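PDB 3BY5: cobalamin biosynthesis protein from Agrobacterium tumefaciens, which is of unknown molecular function but probably takes part in cobalamin (vitamin B12) biosynthesis. Local coordinates for residues A[44-49]-A[65-70]. Sequence-based numbering, arbitrary orientation.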
# COMPACT_ATOMS: atom_id res chain seq x y z
N LEU A 44 5.48 1.77 -5.11
CA LEU A 44 6.36 2.04 -3.98
C LEU A 44 5.97 1.25 -2.74
O LEU A 44 4.80 0.92 -2.56
CB LEU A 44 6.37 3.53 -3.63
CG LEU A 44 7.06 4.53 -4.55
CD1 LEU A 44 6.96 5.90 -3.93
CD2 LEU A 44 8.51 4.15 -4.77
N ALA A 45 6.94 0.97 -1.88
CA ALA A 45 6.70 0.20 -0.66
C ALA A 45 7.62 0.63 0.48
O ALA A 45 8.73 1.11 0.26
CB ALA A 45 6.85 -1.29 -0.92
N THR A 46 7.14 0.44 1.71
CA THR A 46 7.89 0.82 2.90
C THR A 46 7.54 -0.04 4.11
O THR A 46 6.54 -0.75 4.12
CB THR A 46 7.72 2.33 3.25
OG1 THR A 46 8.69 2.71 4.23
CG2 THR A 46 6.33 2.65 3.76
N ALA A 47 8.40 0.03 5.12
CA ALA A 47 8.18 -0.60 6.40
C ALA A 47 7.32 0.34 7.23
O ALA A 47 7.14 1.49 6.82
CB ALA A 47 9.51 -0.82 7.06
N PRO A 48 6.79 -0.14 8.35
CA PRO A 48 6.02 0.72 9.27
C PRO A 48 6.78 1.99 9.63
O PRO A 48 7.84 1.92 10.25
CB PRO A 48 5.85 -0.17 10.50
CG PRO A 48 5.90 -1.56 9.97
CD PRO A 48 6.87 -1.53 8.83
N LEU A 49 6.24 3.14 9.24
CA LEU A 49 6.98 4.39 9.29
C LEU A 49 6.97 4.99 10.69
O LEU A 49 6.06 4.73 11.47
CB LEU A 49 6.41 5.39 8.28
CG LEU A 49 4.96 5.15 7.83
CD1 LEU A 49 3.99 5.58 8.92
CD2 LEU A 49 4.68 5.88 6.53
N LEU A 65 2.78 7.52 -7.81
CA LEU A 65 2.82 6.09 -7.55
C LEU A 65 2.07 5.77 -6.26
O LEU A 65 1.94 6.63 -5.38
CB LEU A 65 4.27 5.60 -7.42
CG LEU A 65 5.20 5.79 -8.62
CD1 LEU A 65 6.62 5.44 -8.25
CD2 LEU A 65 4.73 4.97 -9.81
N SER A 66 1.56 4.55 -6.16
CA SER A 66 0.91 4.07 -4.95
C SER A 66 1.98 3.67 -3.94
O SER A 66 3.10 3.33 -4.33
CB SER A 66 0.00 2.88 -5.24
OG SER A 66 -1.17 3.29 -5.91
N LEU A 67 1.64 3.73 -2.66
CA LEU A 67 2.56 3.31 -1.61
C LEU A 67 1.94 2.20 -0.78
O LEU A 67 0.79 2.30 -0.38
CB LEU A 67 2.93 4.50 -0.71
CG LEU A 67 3.91 4.24 0.43
CD1 LEU A 67 5.33 3.97 -0.07
CD2 LEU A 67 3.90 5.42 1.38
N GLU A 68 2.70 1.14 -0.54
CA GLU A 68 2.27 0.13 0.42
C GLU A 68 3.10 0.20 1.69
O GLU A 68 4.31 0.00 1.65
CB GLU A 68 2.29 -1.28 -0.18
CG GLU A 68 1.69 -2.33 0.75
CD GLU A 68 1.66 -3.72 0.14
OE1 GLU A 68 1.47 -3.84 -1.09
OE2 GLU A 68 1.80 -4.71 0.89
N ILE A 69 2.45 0.51 2.80
CA ILE A 69 3.10 0.46 4.10
C ILE A 69 2.87 -0.95 4.65
O ILE A 69 1.79 -1.27 5.15
CB ILE A 69 2.56 1.54 5.06
CG1 ILE A 69 2.58 2.91 4.37
CG2 ILE A 69 3.36 1.55 6.38
CD1 ILE A 69 1.63 3.93 4.96
N VAL A 70 3.90 -1.78 4.51
CA VAL A 70 3.81 -3.21 4.78
C VAL A 70 3.89 -3.47 6.28
O VAL A 70 4.81 -3.01 6.94
CB VAL A 70 4.94 -3.97 4.04
CG1 VAL A 70 4.83 -5.45 4.27
CG2 VAL A 70 4.89 -3.68 2.55
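Strands 43-46 and 67-69 are the two parallel strands of a beta-alpha-beta unit whose crossover is helix 54-62. Four backbone hydrogen bonds of 2.9-3.0 Å zip them together: Leu44 N to Ser66 O, Glu68 N to Leu44 O, Thr46 N to Glu68 O and Val70 N to Thr46 O. Three run nearly along the acceptor's C=O axis, whereas Glu68 N sits above the carbonyl plane of Leu44. On the helix 54-62 side of the sheet, CD1 of Leu67, whose CG is anti to its own backbone N, touches Leu44 CB at 3.7 Å. Leu44 also crosses Leu65 at about a right angle, its CG meeting Leu65 CD1 at 3.8 Å. Next along, Thr46 and Ile69 lie side by side, CG2 against CG1 at 3.8 Å; with OG1 turned anti to N (chi1 -168°), Thr46 hydrogen-bonds Ile15 O on the neighbouring strand. Ala45 and Glu68 point to the other face, against Ala106 of helix 98-107. Strand 67-69 ends the sheet within the chain, yet it pairs antiparallel with a strand of the second subunit, carrying the sheet across the dimer. Past the strand end, Pro48 CG and CD lie against Val70 O, and the poorly ordered Leu49 crosses Ile69 roughly perpendicularly, CD2 touching CD1.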